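Local coordinates for CRISPR-associated endonuclease/helicase Cas3 (Thermus thermophilus HB8, PDB 3SK9), which cuts single-stranded DNA through its metal-dependent N-terminal HD nuclease domain, the part in this chain, as the nuclease-helicase of a CRISPR antiviral defence system, at residues Ala50-Asp55 / Leu200-Leu205; Gly111-Leu116 / Arg156-Thr161; Pro216-Tyr221 / Gln239-Arg244; Leu26-Leu31 / Arg223-Gly228. One frame throughout, in Å; residues are numbered along the deposited sequence.

Contact 1. Residues Ala50-Asp55 / Leu200-Leu205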
# COMPACT_ATOMS: atom_id res chain seq x y z
N ALA A 50 -9.93 13.21 -11.57
CA ALA A 50 -10.04 14.61 -11.15
C ALA A 50 -10.36 14.67 -9.63
O ALA A 50 -9.96 15.62 -8.94
CB ALA A 50 -11.15 15.36 -11.97
N LEU A 51 -11.13 13.70 -9.15
CA LEU A 51 -11.42 13.62 -7.70
C LEU A 51 -10.12 13.47 -6.90
O LEU A 51 -9.98 14.06 -5.82
CB LEU A 51 -12.34 12.43 -7.41
CG LEU A 51 -13.82 12.67 -7.76
CD1 LEU A 51 -14.69 11.41 -7.57
CD2 LEU A 51 -14.38 13.83 -6.93
N TYR A 52 -9.19 12.60 -7.37
CA TYR A 52 -7.91 12.45 -6.65
C TYR A 52 -7.10 13.73 -6.66
O TYR A 52 -6.45 14.07 -5.68
CB TYR A 52 -7.05 11.33 -7.25
CG TYR A 52 -7.37 9.97 -6.67
CD1 TYR A 52 -6.64 9.47 -5.59
CD2 TYR A 52 -8.42 9.20 -7.19
CE1 TYR A 52 -6.92 8.20 -5.06
CE2 TYR A 52 -8.72 7.95 -6.65
CZ TYR A 52 -7.98 7.47 -5.59
OH TYR A 52 -8.25 6.21 -5.07
N ALA A 53 -7.10 14.43 -7.78
CA ALA A 53 -6.35 15.70 -7.88
C ALA A 53 -6.92 16.70 -6.86
O ALA A 53 -6.17 17.44 -6.20
CB ALA A 53 -6.42 16.26 -9.35
N GLU A 54 -8.24 16.72 -6.73
CA GLU A 54 -8.92 17.65 -5.83
C GLU A 54 -8.73 17.19 -4.38
O GLU A 54 -8.60 18.03 -3.46
CB GLU A 54 -10.41 17.71 -6.18
CG GLU A 54 -11.25 18.66 -5.34
CD GLU A 54 -12.72 18.65 -5.78
OE1 GLU A 54 -13.31 19.75 -5.88
OE2 GLU A 54 -13.30 17.55 -6.06
N ASP A 55 -8.73 15.88 -4.17
CA ASP A 55 -8.60 15.33 -2.81
C ASP A 55 -7.30 15.82 -2.18
O ASP A 55 -7.24 16.09 -0.96
CB ASP A 55 -8.49 13.78 -2.84
CG ASP A 55 -9.83 13.08 -3.06
OD1 ASP A 55 -10.90 13.71 -2.85
OD2 ASP A 55 -9.76 11.89 -3.41
N LEU A 200 -11.53 7.25 1.97
CA LEU A 200 -12.24 6.02 1.58
C LEU A 200 -11.80 5.61 0.15
O LEU A 200 -11.76 4.41 -0.18
CB LEU A 200 -13.76 6.27 1.64
CG LEU A 200 -14.26 6.41 3.13
CD1 LEU A 200 -15.70 7.04 3.19
CD2 LEU A 200 -14.16 5.03 3.85
N ARG A 201 -11.55 6.59 -0.72
CA ARG A 201 -11.06 6.25 -2.06
C ARG A 201 -9.73 5.48 -1.94
O ARG A 201 -9.51 4.51 -2.67
CB ARG A 201 -10.90 7.51 -2.95
CG ARG A 201 -12.17 7.82 -3.74
CD ARG A 201 -11.97 9.03 -4.70
NE ARG A 201 -12.06 10.34 -4.06
CZ ARG A 201 -13.22 10.90 -3.72
NH1 ARG A 201 -14.36 10.25 -3.93
NH2 ARG A 201 -13.25 12.11 -3.21
N VAL A 202 -8.83 5.93 -1.06
CA VAL A 202 -7.56 5.21 -0.88
C VAL A 202 -7.77 3.83 -0.26
O VAL A 202 -7.08 2.84 -0.62
CB VAL A 202 -6.59 6.05 -0.02
CG1 VAL A 202 -5.39 5.20 0.50
CG2 VAL A 202 -6.12 7.31 -0.83
N MET A 203 -8.68 3.76 0.71
CA MET A 203 -9.03 2.48 1.33
C MET A 203 -9.41 1.42 0.30
O MET A 203 -8.86 0.32 0.31
CB MET A 203 -10.20 2.69 2.31
CG MET A 203 -10.55 1.47 3.15
SD MET A 203 -11.59 0.26 2.28
CE MET A 203 -13.07 1.25 2.02
N ALA A 204 -10.39 1.76 -0.55
CA ALA A 204 -10.91 0.79 -1.53
C ALA A 204 -9.79 0.45 -2.54
O ALA A 204 -9.65 -0.70 -2.98
CB ALA A 204 -12.14 1.39 -2.25
N LEU A 205 -9.00 1.46 -2.92
CA LEU A 205 -7.95 1.22 -3.92
C LEU A 205 -6.92 0.26 -3.34
O LEU A 205 -6.47 -0.66 -4.03
CB LEU A 205 -7.26 2.54 -4.30
CG LEU A 205 -6.11 2.42 -5.33
CD1 LEU A 205 -6.62 1.90 -6.65
CD2 LEU A 205 -5.44 3.85 -5.49
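Arg201 reaches from helix 196-213 to Asp55 on helix 46-56 and holds its carboxylate through NE and NH2, one nitrogen to each oxygen. NE gives its hydrogen to Asp55 OD2 at 2.8 Å and NH2 of Arg201 gives one to Asp55 OD1 at 2.9 Å, both bonds almost straight. Each oxygen accepts through its syn lone pair, and carboxylate and guanidinium lie only 7° from coplanar, the geometry of a bidentate salt bridge. The bend at chi3 (-80°) places NE beside the carboxylate. Asp55 OD1 is also bridged by Arg195, while NH1 of Arg201 is bonded to the backbone oxygen of Phe258, which helps hold the group's rotation. Over one guanidinium face, toward its rim, lies Leu51: its CB is 4.0 Å from Arg201 NE and its CD1 is 3.8 Å from Arg201 NH1. Tyr52 runs past the arginine in the opposite direction, its CE2 3.9 Å from Arg201 CD, and its hydroxyl is hydrogen-bonded to Glu260. Farther out, the Tyr52 OH touches Leu205 CD2 at 3.7 Å, and the ring passes Val202 CG2 obliquely at 4.4 Å from CE1. The segment axes are 11.9 Å apart at 126°, a separation spanned by long side chains. The contact joins two helices of the mainly helical HD nuclease domain through a largely buried ion pair; helix 196-213 also carries the metal ligand Asp210.

Contact 2. Residues Gly111-Leu116 / Arg156-Thr161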
# COMPACT_ATOMS: atom_id res chain seq x y z
N GLY A 111 -2.42 -5.84 9.66
CA GLY A 111 -2.98 -4.52 9.35
C GLY A 111 -3.07 -3.58 10.54
O GLY A 111 -3.00 -2.34 10.39
N VAL A 112 -3.15 -4.16 11.74
CA VAL A 112 -3.11 -3.36 12.97
C VAL A 112 -1.74 -2.71 13.09
O VAL A 112 -1.61 -1.51 13.42
CB VAL A 112 -3.38 -4.23 14.22
CG1 VAL A 112 -3.21 -3.42 15.50
CG2 VAL A 112 -4.78 -4.85 14.17
N PHE A 113 -0.69 -3.50 12.83
CA PHE A 113 0.67 -2.91 12.79
C PHE A 113 0.79 -1.89 11.69
O PHE A 113 1.41 -0.83 11.88
CB PHE A 113 1.73 -3.97 12.63
CG PHE A 113 1.90 -4.85 13.86
CD1 PHE A 113 2.85 -4.55 14.82
CD2 PHE A 113 1.09 -5.95 14.04
CE1 PHE A 113 3.01 -5.38 15.93
CE2 PHE A 113 1.25 -6.78 15.15
CZ PHE A 113 2.21 -6.49 16.09
N THR A 114 0.19 -2.13 10.53
CA THR A 114 0.31 -1.13 9.46
C THR A 114 -0.29 0.17 9.99
O THR A 114 0.29 1.26 9.82
CB THR A 114 -0.45 -1.57 8.19
OG1 THR A 114 0.18 -2.73 7.65
CG2 THR A 114 -0.48 -0.41 7.11
N GLU A 115 -1.46 0.09 10.62
CA GLU A 115 -2.09 1.32 11.09
C GLU A 115 -1.19 2.06 12.13
O GLU A 115 -0.99 3.26 12.03
CB GLU A 115 -3.49 1.06 11.65
CG GLU A 115 -4.14 2.31 12.30
CD GLU A 115 -5.50 2.04 12.90
OE1 GLU A 115 -5.98 0.89 12.79
OE2 GLU A 115 -6.11 2.99 13.46
N LEU A 116 -0.65 1.34 13.12
CA LEU A 116 0.21 1.98 14.13
C LEU A 116 1.45 2.60 13.50
O LEU A 116 1.84 3.68 13.89
CB LEU A 116 0.64 1.00 15.19
CG LEU A 116 -0.51 0.51 16.08
CD1 LEU A 116 -0.01 -0.61 16.99
CD2 LEU A 116 -1.03 1.69 16.85
N ARG A 156 1.36 -3.20 20.71
CA ARG A 156 2.36 -2.38 21.40
C ARG A 156 3.21 -3.26 22.35
O ARG A 156 4.40 -3.00 22.57
CB ARG A 156 1.71 -1.23 22.15
CG ARG A 156 1.10 -0.16 21.27
CD ARG A 156 0.68 1.04 22.11
NE ARG A 156 -0.49 1.77 21.62
CZ ARG A 156 -0.47 2.67 20.65
NH1 ARG A 156 0.66 2.95 20.01
NH2 ARG A 156 -1.58 3.29 20.31
N ARG A 157 2.62 -4.33 22.86
CA ARG A 157 3.39 -5.29 23.67
C ARG A 157 4.57 -5.87 22.85
O ARG A 157 5.73 -5.94 23.30
CB ARG A 157 2.47 -6.41 24.19
CG ARG A 157 2.40 -6.54 25.70
CD ARG A 157 1.32 -7.54 26.16
NE ARG A 157 -0.01 -6.94 26.20
CZ ARG A 157 -1.12 -7.47 25.68
NH1 ARG A 157 -1.08 -8.65 25.07
NH2 ARG A 157 -2.29 -6.82 25.78
N HIS A 158 4.29 -6.26 21.61
CA HIS A 158 5.33 -6.77 20.74
C HIS A 158 6.35 -5.69 20.41
O HIS A 158 7.56 -5.93 20.38
CB HIS A 158 4.73 -7.27 19.41
CG HIS A 158 3.84 -8.46 19.55
ND1 HIS A 158 4.32 -9.75 19.66
CD2 HIS A 158 2.49 -8.56 19.55
CE1 HIS A 158 3.30 -10.59 19.74
NE2 HIS A 158 2.18 -9.89 19.67
N LEU A 159 5.87 -4.49 20.17
CA LEU A 159 6.73 -3.41 19.70
C LEU A 159 7.73 -3.02 20.79
O LEU A 159 8.81 -2.51 20.49
CB LEU A 159 5.91 -2.19 19.27
CG LEU A 159 5.12 -2.45 17.97
CD1 LEU A 159 4.27 -1.25 17.60
CD2 LEU A 159 6.10 -2.83 16.83
N ARG A 160 7.37 -3.25 22.05
CA ARG A 160 8.25 -2.81 23.14
C ARG A 160 9.49 -3.69 23.22
O ARG A 160 10.57 -3.20 23.54
CB ARG A 160 7.51 -2.78 24.47
CG ARG A 160 6.59 -1.59 24.61
CD ARG A 160 6.10 -1.43 26.05
NE ARG A 160 5.31 -2.59 26.48
CZ ARG A 160 3.99 -2.66 26.37
NH1 ARG A 160 3.30 -1.64 25.86
NH2 ARG A 160 3.35 -3.75 26.79
N THR A 161 9.34 -4.97 22.89
CA THR A 161 10.46 -5.90 23.01
C THR A 161 11.20 -6.19 21.71
O THR A 161 12.15 -6.95 21.72
CB THR A 161 10.02 -7.25 23.63
OG1 THR A 161 9.09 -7.93 22.77
CG2 THR A 161 9.39 -7.03 25.00
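Phe113 and Leu116 on helix 110-124 meet His158, Leu159 and Arg156 on helix 149-161 without a hydrogen bond between the two segments. The apolar contacts centre on Phe113. Its CG stands anti to the carbonyl carbon (chi1 -70°), and the ring presents its edge to the other helix: CE1 is 4.1 Å from Leu159 CD2, which lies near the ring plane. These two side chains run in antiparallel senses, and Leu116 CD1 approaches Leu159 CD1 at 4.4 Å. Leu159 thus meets the rim of Phe113 with one methyl and a methyl of Leu116 with the other. The aromatic contact is made by Phe113 CZ, 4.0 Å from His158 CD2; the side chains are roughly perpendicular, and the histidine carbon lies near the phenyl plane. A third kind of contact sets a methyl group against a charged plane. Leu116 CD2 covers one face of the Arg156 guanidinium, 3.8 Å from NH1 and 3.9 Å from NH2 of that arginine, at the exposed margin. The segment axes come within 11.7 Å at an angle of 68°. Ala155 of helix 149-161 touches both Phe113 and Leu116, and Phe83 meets the Phe113 ring nearly perpendicularly. On helix 110-124, Thr114 is hydrogen-bonded to the backbone of Gly77 and of His74, a divalent-metal ligand, so this helix adjoins the HD metal site, and Glu115 packs toward helix 129-138.

Contact 3. Residues Pro216-Tyr221 / Gln239-Arg244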
# COMPACT_ATOMS: atom_id res chain seq x y z
N PRO A 216 0.35 -14.85 -6.90
CA PRO A 216 1.63 -15.11 -7.59
C PRO A 216 1.46 -15.55 -9.03
O PRO A 216 2.43 -15.55 -9.82
CB PRO A 216 2.27 -16.21 -6.74
CG PRO A 216 1.18 -16.82 -5.98
CD PRO A 216 0.14 -15.73 -5.75
N SER A 217 0.26 -15.93 -9.43
CA SER A 217 0.06 -16.23 -10.84
C SER A 217 0.14 -14.95 -11.67
O SER A 217 0.42 -15.00 -12.86
CB SER A 217 -1.26 -16.97 -11.08
OG SER A 217 -2.38 -16.09 -10.97
N LEU A 218 -0.12 -13.80 -11.04
CA LEU A 218 -0.08 -12.51 -11.72
C LEU A 218 1.28 -11.81 -11.48
O LEU A 218 1.81 -11.09 -12.35
CB LEU A 218 -1.22 -11.61 -11.17
CG LEU A 218 -2.61 -12.20 -11.47
CD1 LEU A 218 -3.73 -11.34 -10.88
CD2 LEU A 218 -2.78 -12.40 -12.99
N PHE A 219 1.81 -12.02 -10.27
CA PHE A 219 3.01 -11.35 -9.79
C PHE A 219 3.93 -12.42 -9.21
O PHE A 219 4.02 -12.61 -8.01
CB PHE A 219 2.63 -10.28 -8.73
CG PHE A 219 2.21 -8.98 -9.35
CD1 PHE A 219 0.87 -8.71 -9.65
CD2 PHE A 219 3.18 -8.04 -9.69
CE1 PHE A 219 0.51 -7.47 -10.30
CE2 PHE A 219 2.85 -6.85 -10.34
CZ PHE A 219 1.54 -6.55 -10.63
N PRO A 220 4.67 -13.09 -10.09
CA PRO A 220 5.47 -14.24 -9.66
C PRO A 220 6.54 -13.91 -8.62
O PRO A 220 7.13 -12.82 -8.63
CB PRO A 220 6.17 -14.70 -10.96
CG PRO A 220 5.42 -14.04 -12.10
CD PRO A 220 4.88 -12.76 -11.52
N TYR A 221 6.81 -14.87 -7.73
CA TYR A 221 7.84 -14.70 -6.71
C TYR A 221 9.20 -14.83 -7.36
O TYR A 221 9.32 -15.53 -8.38
CB TYR A 221 7.72 -15.77 -5.62
CG TYR A 221 6.39 -15.82 -4.90
CD1 TYR A 221 5.69 -14.64 -4.56
CD2 TYR A 221 5.83 -17.04 -4.54
CE1 TYR A 221 4.47 -14.70 -3.88
CE2 TYR A 221 4.60 -17.09 -3.85
CZ TYR A 221 3.94 -15.92 -3.52
OH TYR A 221 2.73 -15.98 -2.85
N GLN A 239 -0.40 -4.29 -15.82
CA GLN A 239 -1.27 -4.07 -16.98
C GLN A 239 -1.79 -5.42 -17.48
O GLN A 239 -2.98 -5.54 -17.80
CB GLN A 239 -0.53 -3.30 -18.08
CG GLN A 239 -1.50 -2.75 -19.17
CD GLN A 239 -2.68 -1.95 -18.57
OE1 GLN A 239 -2.48 -0.93 -17.89
NE2 GLN A 239 -3.91 -2.42 -18.80
N GLU A 240 -0.95 -6.44 -17.52
CA GLU A 240 -1.41 -7.78 -17.96
C GLU A 240 -2.45 -8.34 -17.02
O GLU A 240 -3.40 -8.98 -17.45
CB GLU A 240 -0.25 -8.79 -18.06
CG GLU A 240 0.60 -8.67 -19.31
CD GLU A 240 1.60 -9.81 -19.42
OE1 GLU A 240 1.52 -10.59 -20.41
OE2 GLU A 240 2.46 -9.95 -18.52
N ALA A 241 -2.24 -8.13 -15.72
CA ALA A 241 -3.11 -8.69 -14.70
C ALA A 241 -4.45 -7.99 -14.81
O ALA A 241 -5.51 -8.63 -14.75
CB ALA A 241 -2.53 -8.45 -13.32
N LEU A 242 -4.43 -6.68 -14.96
CA LEU A 242 -5.73 -5.96 -15.06
C LEU A 242 -6.49 -6.43 -16.29
O LEU A 242 -7.70 -6.64 -16.23
CB LEU A 242 -5.54 -4.46 -15.02
CG LEU A 242 -4.93 -4.01 -13.70
CD1 LEU A 242 -4.58 -2.58 -13.85
CD2 LEU A 242 -5.91 -4.24 -12.51
N ASN A 243 -5.76 -6.65 -17.39
CA ASN A 243 -6.38 -7.19 -18.61
C ASN A 243 -7.03 -8.57 -18.36
O ASN A 243 -8.18 -8.78 -18.70
CB ASN A 243 -5.34 -7.26 -19.75
CG ASN A 243 -4.98 -5.90 -20.29
OD1 ASN A 243 -5.66 -4.90 -20.01
ND2 ASN A 243 -3.90 -5.84 -21.07
N ARG A 244 -6.30 -9.49 -17.73
CA ARG A 244 -6.82 -10.83 -17.44
C ARG A 244 -8.04 -10.78 -16.50
O ARG A 244 -9.03 -11.49 -16.72
CB ARG A 244 -5.71 -11.72 -16.83
CG ARG A 244 -6.14 -13.17 -16.58
CD ARG A 244 -4.94 -14.05 -16.16
NE ARG A 244 -3.71 -13.65 -16.85
CZ ARG A 244 -2.48 -14.05 -16.51
NH1 ARG A 244 -2.30 -14.88 -15.48
NH2 ARG A 244 -1.43 -13.62 -17.19
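Leu218 turns its CG anti to its own carbonyl carbon (chi1 -63°), while Arg244 sets CG anti to its backbone N (chi1 -176°), and the two side chains pass each other heading opposite ways. The bend of Arg244 at chi3 (-36°) places NE, from which the guanidinium continues over the leucine. Leu218 CD2 then lies over one face of that group, 3.5 Å from Arg244 NH1 and 3.9 Å from Arg244 CZ. The other methyl of the leucine packs on the helix itself, CD1 standing 4.0 Å from Ala241 CB. Leu218 CB is equally near, also 4.0 Å from Ala241 CB, so the alanine methyl meets the leucine from its root to its branches. Phe219 adds a lighter contact, its CE1 4.4 Å from Ala241 CB, approached obliquely. The phenyl ring also packs against Val212 and against Asp32 and Val36 of helix 26-43, which ties this loop to the domain's core near the metal-binding His29. Leu218 and Ala241 are the closest pair of backbones, with their CA atoms 5.7 Å apart, consistent with the small side chain of Ala241. The Ser217 O is 3.8 Å from Arg244 NH1, too long to count as a bond. With no hydrogen bond between the segments, attachment rests on van der Waals packing of leucine, alanine and phenylalanine carbons and one guanidinium face, which Arg244 contributes here rather than a salt bridge.

Contact 4. Residues Leu26-Leu31 / Arg223-Gly228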
# COMPACT_ATOMS: atom_id res chain seq x y z
N LEU A 26 9.30 -8.41 1.15
CA LEU A 26 8.20 -7.51 1.45
C LEU A 26 8.30 -6.31 0.50
O LEU A 26 7.28 -5.86 -0.03
CB LEU A 26 8.29 -7.02 2.89
CG LEU A 26 7.19 -6.04 3.33
CD1 LEU A 26 5.82 -6.59 3.04
CD2 LEU A 26 7.37 -5.79 4.85
N LEU A 27 9.51 -5.78 0.26
CA LEU A 27 9.61 -4.58 -0.59
C LEU A 27 9.08 -4.85 -2.01
O LEU A 27 8.47 -3.96 -2.64
CB LEU A 27 11.06 -4.11 -0.70
CG LEU A 27 11.29 -2.90 -1.59
CD1 LEU A 27 10.55 -1.65 -1.12
CD2 LEU A 27 12.82 -2.66 -1.68
N ALA A 28 9.32 -6.06 -2.53
CA ALA A 28 8.81 -6.45 -3.85
C ALA A 28 7.29 -6.42 -3.84
O ALA A 28 6.66 -5.93 -4.78
CB ALA A 28 9.31 -7.82 -4.24
N HIS A 29 6.68 -6.95 -2.78
CA HIS A 29 5.23 -6.95 -2.68
C HIS A 29 4.71 -5.52 -2.59
O HIS A 29 3.70 -5.18 -3.18
CB HIS A 29 4.77 -7.75 -1.46
CG HIS A 29 3.28 -7.75 -1.30
ND1 HIS A 29 2.45 -8.37 -2.20
CD2 HIS A 29 2.48 -7.18 -0.37
CE1 HIS A 29 1.19 -8.19 -1.83
NE2 HIS A 29 1.18 -7.47 -0.72
N MET A 30 5.41 -4.66 -1.84
CA MET A 30 4.94 -3.26 -1.70
C MET A 30 5.03 -2.52 -3.04
O MET A 30 4.12 -1.75 -3.43
CB MET A 30 5.76 -2.51 -0.61
CG MET A 30 5.49 -2.96 0.87
SD MET A 30 6.83 -2.32 1.99
CE MET A 30 6.52 -0.56 1.89
N LEU A 31 6.10 -2.75 -3.78
CA LEU A 31 6.24 -2.07 -5.07
C LEU A 31 5.23 -2.62 -6.10
O LEU A 31 4.70 -1.85 -6.95
CB LEU A 31 7.66 -2.17 -5.59
CG LEU A 31 8.72 -1.39 -4.83
CD1 LEU A 31 10.13 -1.81 -5.32
CD2 LEU A 31 8.51 0.12 -4.97
N ARG A 223 11.45 -12.01 -8.10
CA ARG A 223 11.93 -10.82 -8.79
C ARG A 223 12.67 -10.02 -7.73
O ARG A 223 12.20 -9.93 -6.59
CB ARG A 223 10.78 -9.99 -9.44
CG ARG A 223 10.16 -10.74 -10.66
CD ARG A 223 8.83 -10.18 -11.13
NE ARG A 223 7.82 -10.47 -10.12
CZ ARG A 223 7.14 -9.55 -9.45
NH1 ARG A 223 7.28 -8.25 -9.73
NH2 ARG A 223 6.27 -9.97 -8.51
N ASP A 224 13.80 -9.42 -8.10
CA ASP A 224 14.64 -8.72 -7.13
C ASP A 224 14.34 -7.24 -7.12
O ASP A 224 14.66 -6.54 -8.09
CB ASP A 224 16.13 -8.96 -7.50
CG ASP A 224 17.11 -8.25 -6.55
OD1 ASP A 224 18.34 -8.39 -6.80
OD2 ASP A 224 16.71 -7.54 -5.58
N PRO A 225 13.77 -6.73 -6.00
CA PRO A 225 13.37 -5.34 -5.93
C PRO A 225 14.55 -4.36 -5.82
O PRO A 225 14.35 -3.16 -5.91
CB PRO A 225 12.49 -5.29 -4.67
CG PRO A 225 13.07 -6.36 -3.77
CD PRO A 225 13.40 -7.48 -4.77
N ARG A 226 15.77 -4.84 -5.65
CA ARG A 226 16.92 -3.93 -5.66
C ARG A 226 17.25 -3.46 -7.08
O ARG A 226 18.01 -2.52 -7.25
CB ARG A 226 18.15 -4.61 -5.08
CG ARG A 226 18.04 -4.94 -3.59
CD ARG A 226 19.25 -5.76 -3.16
NE ARG A 226 19.21 -7.08 -3.78
CZ ARG A 226 20.25 -7.90 -3.86
NH1 ARG A 226 21.43 -7.53 -3.36
NH2 ARG A 226 20.13 -9.10 -4.43
N ARG A 227 16.69 -4.11 -8.09
CA ARG A 227 17.04 -3.80 -9.47
C ARG A 227 16.36 -2.52 -9.94
O ARG A 227 15.21 -2.29 -9.66
CB ARG A 227 16.64 -4.94 -10.40
CG ARG A 227 17.47 -6.20 -10.21
CD ARG A 227 17.18 -7.17 -11.30
NE ARG A 227 17.92 -6.82 -12.51
CZ ARG A 227 17.44 -6.90 -13.74
NH1 ARG A 227 16.20 -7.32 -13.94
NH2 ARG A 227 18.20 -6.55 -14.77
N GLY A 228 17.09 -1.70 -10.70
CA GLY A 228 16.52 -0.48 -11.24
C GLY A 228 15.35 -0.70 -12.19
O GLY A 228 14.48 0.15 -12.33
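Pro225 presses its ring onto the first turns of helix 26-43, and Leu27, Ala28 and Leu31 receive it. This is the tight side of the contact. Pro225 CB is 3.9 Å from the backbone N of Ala28, and its CG comes 4.1 Å from Ala28 CB. On one flank of the proline, Leu27 has CG anti to its backbone N (chi1 178°), 4.1 Å from Pro225 CB; the CD2 methyl beyond it is 4.0 Å from the same atom, and Leu31 CD1 reaches Pro225 CB at 4.3 Å. No hydrogen bond links the two segments; the methyl of Ala28 also lies 4.3 Å from Arg223 O and touches Tyr230 of helix 230-246. The loose side faces outward and is polar. There Asp224 begins the type I turn that runs to Arg227: its OD2 accepts the backbone N of Arg226, forming an Asx turn, and also NE of Arg226 at 3.1 Å. A weak NH2 bond from Arg226 to Asp224 OD1, likewise 3.1 Å, completes the salt bridge. The backbone N reaches OD2 from above the carboxylate plane, whereas NE meets the syn lone pair of OD2, which ties the exposed arginine back over its own turn. Arg223 is held apart from this group: it pairs with Asp32, and its NE bonds to the Pro220 carbonyl. His29, which leaves the helix on the side away from the loop, is a ligand of the divalent metal site; its NE2 is hydrogen-bonded to Asp210, another ligand. The proline turn backs the metal-ligand helix of the HD nuclease fold.

From the N terminus, helix 26-43 opens contact 4, the longest loop, closed only when residues 223-228 return to it. Contact 1 lies within that span, joining helix 46-56 to helix 196-213, and contact 2 lies within contact 1 in turn, bringing helix 149-161 back to helix 110-124. Contact 3 opens after contact 1 has closed and crosses contact 4, because residues 216-221 come before 223-228 and their partner, 239-244, after. Contacts 3 and 4 thus fasten adjoining pieces of one loop to helices 230-246 and 26-43. Contacts 1 and 4 lie on opposite sides of the chain's centre, as do contacts 2 and 3.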